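Local coordinates for beta-fructofuranosidase (Arabidopsis thaliana, PDB 2OXB), which hydrolytically releases terminal non-reducing beta-D-fructofuranosyl residues from sucrose, 1-kestose and, less well, neokestose and levan, as a cell-wall family 32 glycoside hydrolase, at the alpha-D-glucopyranose and beta-D-fructofuranose site. Sequence-based numbering; all coordinates share one arbitrary frame.

The alpha-D-glucopyranose and beta-D-fructofuranose site. Residues 18-19, 35, 43, 78-79, 144-145, 199, 238, 275. With GLC (alpha-D-glucopyranose), chain B; FRU (beta-D-fructofuranose), chain C.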
loop_
_atom_site.group_PDB
_atom_site.type_symbol
_atom_site.label_atom_id
_atom_site.label_comp_id
_atom_site.label_asym_id
_atom_site.label_seq_id
_atom_site.Cartn_x
_atom_site.Cartn_y
_atom_site.Cartn_z
ATOM N N ASN A 18 -8.079 -8.878 6.483
ATOM C CA ASN A 18 -6.632 -8.971 6.299
ATOM C C ASN A 18 -6.166 -8.655 4.872
ATOM O O ASN A 18 -6.532 -7.625 4.297
ATOM C CB ASN A 18 -6.168 -10.376 6.720
ATOM C CG ASN A 18 -4.667 -10.467 6.938
ATOM O OD1 ASN A 18 -4.164 -11.489 7.402
ATOM N ND2 ASN A 18 -3.946 -9.408 6.600
ATOM N N ASP A 19 -5.348 -9.549 4.326
ATOM C CA ASP A 19 -4.788 -9.421 2.988
ATOM C C ASP A 19 -5.814 -9.181 1.872
ATOM O O ASP A 19 -6.974 -9.598 1.959
ATOM C CB ASP A 19 -3.991 -10.687 2.626
ATOM C CG ASP A 19 -2.650 -10.765 3.313
ATOM O OD1 ASP A 19 -2.549 -10.364 4.493
ATOM O OD2 ASP A 19 -1.697 -11.250 2.668
ATOM N N GLN A 35 -8.948 -11.544 2.841
ATOM C CA GLN A 35 -8.956 -12.371 4.025
ATOM C C GLN A 35 -9.955 -11.741 5.010
ATOM O O GLN A 35 -9.766 -10.601 5.453
ATOM C CB GLN A 35 -7.541 -12.412 4.611
ATOM C CG GLN A 35 -6.466 -12.878 3.632
ATOM C CD GLN A 35 -6.268 -14.381 3.623
ATOM O OE1 GLN A 35 -5.658 -14.942 4.525
ATOM N NE2 GLN A 35 -6.788 -15.041 2.602
ATOM N N TRP A 43 -8.136 -12.191 13.757
ATOM C CA TRP A 43 -7.796 -13.143 12.688
ATOM C C TRP A 43 -8.358 -14.526 12.992
ATOM O O TRP A 43 -8.102 -15.084 14.050
ATOM C CB TRP A 43 -6.270 -13.240 12.520
ATOM C CG TRP A 43 -5.812 -13.946 11.252
ATOM C CD1 TRP A 43 -5.682 -13.399 10.006
ATOM C CD2 TRP A 43 -5.443 -15.326 11.122
ATOM N NE1 TRP A 43 -5.254 -14.350 9.110
ATOM C CE2 TRP A 43 -5.101 -15.542 9.768
ATOM C CE3 TRP A 43 -5.370 -16.400 12.021
ATOM C CZ2 TRP A 43 -4.691 -16.796 9.287
ATOM C CZ3 TRP A 43 -4.964 -17.643 11.545
ATOM C CH2 TRP A 43 -4.629 -17.828 10.187
ATOM N N TRP A 78 -5.924 -19.107 2.557
ATOM C CA TRP A 78 -4.955 -18.023 2.555
ATOM C C TRP A 78 -4.919 -17.193 1.262
ATOM O O TRP A 78 -5.532 -17.543 0.252
ATOM C CB TRP A 78 -3.565 -18.596 2.893
ATOM C CG TRP A 78 -3.436 -19.023 4.350
ATOM C CD1 TRP A 78 -4.459 -19.272 5.233
ATOM C CD2 TRP A 78 -2.222 -19.204 5.095
ATOM N NE1 TRP A 78 -3.953 -19.586 6.477
ATOM C CE2 TRP A 78 -2.586 -19.553 6.420
ATOM C CE3 TRP A 78 -0.864 -19.100 4.776
ATOM C CZ2 TRP A 78 -1.645 -19.799 7.414
ATOM C CZ3 TRP A 78 0.077 -19.343 5.773
ATOM C CH2 TRP A 78 -0.322 -19.689 7.077
ATOM N N SER A 79 -4.200 -16.073 1.335
ATOM C CA SER A 79 -4.033 -15.126 0.235
ATOM C C SER A 79 -3.701 -15.787 -1.100
ATOM O O SER A 79 -3.085 -16.848 -1.150
ATOM C CB SER A 79 -2.932 -14.127 0.589
ATOM O OG SER A 79 -3.003 -13.785 1.955
ATOM N N ARG A 144 3.597 -20.042 0.938
ATOM C CA ARG A 144 2.314 -19.481 0.565
ATOM C C ARG A 144 2.416 -18.158 -0.183
ATOM O O ARG A 144 3.511 -17.647 -0.440
ATOM C CB ARG A 144 1.447 -19.290 1.826
ATOM C CG ARG A 144 1.456 -17.880 2.434
ATOM C CD ARG A 144 2.650 -17.588 3.330
ATOM N NE ARG A 144 2.563 -18.256 4.624
ATOM C CZ ARG A 144 3.475 -18.145 5.578
ATOM N NH1 ARG A 144 4.538 -17.393 5.377
ATOM N NH2 ARG A 144 3.326 -18.787 6.723
ATOM N N ASP A 145 1.245 -17.627 -0.533
ATOM C CA ASP A 145 1.117 -16.355 -1.220
ATOM C C ASP A 145 1.607 -16.317 -2.648
ATOM O O ASP A 145 2.534 -15.586 -2.980
ATOM C CB ASP A 145 1.803 -15.282 -0.402
ATOM C CG ASP A 145 1.258 -15.212 0.991
ATOM O OD1 ASP A 145 0.142 -15.725 1.196
ATOM O OD2 ASP A 145 1.932 -14.650 1.875
ATOM N N GLN A 199 6.868 -12.740 2.159
ATOM C CA GLN A 199 5.422 -12.873 1.974
ATOM C C GLN A 199 4.860 -12.034 0.862
ATOM O O GLN A 199 5.541 -11.178 0.317
ATOM C CB GLN A 199 4.671 -12.541 3.261
ATOM C CG GLN A 199 4.630 -13.691 4.232
ATOM C CD GLN A 199 4.750 -13.219 5.650
ATOM O OE1 GLN A 199 3.856 -12.541 6.159
ATOM N NE2 GLN A 199 5.868 -13.559 6.303
ATOM N N LYS A 238 7.174 -6.355 9.156
ATOM C CA LYS A 238 5.821 -5.870 8.926
ATOM C C LYS A 238 5.800 -4.627 8.026
ATOM O O LYS A 238 5.093 -3.656 8.307
ATOM C CB LYS A 238 5.174 -5.537 10.267
ATOM C CG LYS A 238 4.584 -6.721 10.964
ATOM C CD LYS A 238 3.163 -6.954 10.476
ATOM C CE LYS A 238 2.617 -8.292 10.965
ATOM N NZ LYS A 238 3.448 -9.417 10.441
ATOM N N TYR A 275 0.713 -2.968 4.514
ATOM C CA TYR A 275 1.046 -4.387 4.458
ATOM C C TYR A 275 0.217 -5.240 3.512
ATOM O O TYR A 275 -0.879 -4.873 3.113
ATOM C CB TYR A 275 0.987 -4.988 5.855
ATOM C CG TYR A 275 1.816 -6.236 6.008
ATOM C CD1 TYR A 275 3.196 -6.227 5.712
ATOM C CD2 TYR A 275 1.248 -7.416 6.512
ATOM C CE1 TYR A 275 3.983 -7.361 5.924
ATOM C CE2 TYR A 275 2.024 -8.549 6.728
ATOM C CZ TYR A 275 3.388 -8.516 6.438
ATOM O OH TYR A 275 4.148 -9.626 6.702
HETATM C C1 GLC B . 1.298 -12.882 7.954
HETATM C C2 GLC B . 2.341 -13.849 8.559
HETATM C C3 GLC B . 1.736 -14.755 9.636
HETATM C C4 GLC B . 1.168 -13.840 10.720
HETATM C C5 GLC B . 0.088 -12.912 10.111
HETATM C C6 GLC B . -0.529 -11.939 11.127
HETATM O O2 GLC B . 2.920 -14.628 7.505
HETATM O O3 GLC B . 2.735 -15.620 10.190
HETATM O O4 GLC B . 0.606 -14.649 11.749
HETATM O O5 GLC B . 0.646 -12.107 9.042
HETATM O O6 GLC B . 0.509 -11.189 11.777
HETATM C C1 FRU C . -0.024 -11.525 5.685
HETATM C C2 FRU C . -0.309 -13.006 5.967
HETATM C C3 FRU C . -0.053 -13.870 4.716
HETATM C C4 FRU C . -1.054 -14.982 4.843
HETATM C C5 FRU C . -2.203 -14.275 5.561
HETATM C C6 FRU C . -2.855 -15.108 6.646
HETATM O O1 FRU C . 1.350 -11.301 5.421
HETATM O O2 FRU C . 0.354 -13.640 7.121
HETATM O O3 FRU C . 1.270 -14.395 4.647
HETATM O O4 FRU C . -1.463 -15.481 3.565
HETATM O O5 FRU C . -1.687 -13.109 6.186
HETATM O O6 FRU C . -3.587 -16.150 6.024
#
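The active-site pocket of this family 32 invertase, occupied by sucrose, illustrates how a glycosidase can bury one sugar and leave its partner partly enclosed: the protein hides nearly all of the fructose but less than half of the glucose, although both rings are poorly ordered. Gln199, engineered from the natural glutamate that serves as the acid/base catalyst, lies beside the link between them; sucrose binds here in an alternate mode, so its bonds need not be those of the natural glutamate. With CG anti to the carbonyl carbon (chi1 -82°), Gln199 CB lies 4.1 Å from FRU O3; CG comes nearer to that hydroxyl, and CD turns toward GLC O2. At the tip, OE1 accepts from FRU O1, GLC O2 and Tyr275 OH. FRU O1 meets Gln199 OE1 at 2.9 Å, on a lone pair in the carbonyl plane, whereas GLC O2 and Tyr275 OH come in from opposite faces of that plane, off the lone pairs. Gln199 NE2 lies 3.4 Å from GLC O2. On the fructose side, Asp145 takes FRU O4 and FRU O3 in a two-pronged grip, each carboxylate oxygen using its syn lone pair. Ser79 OG meets FRU O4 at 2.8 Å. It also donates to OD2 of Asp19, the family nucleophile, from above the carboxylate plane, and probably helps to hold it near the anomeric carbon FRU C2. The 6-hydroxyl lies over one face of Trp78 and at the edge of Trp43; FRU O6 donates to Gln35 OE1 at 2.8 Å, nearly along the C=O axis (162°).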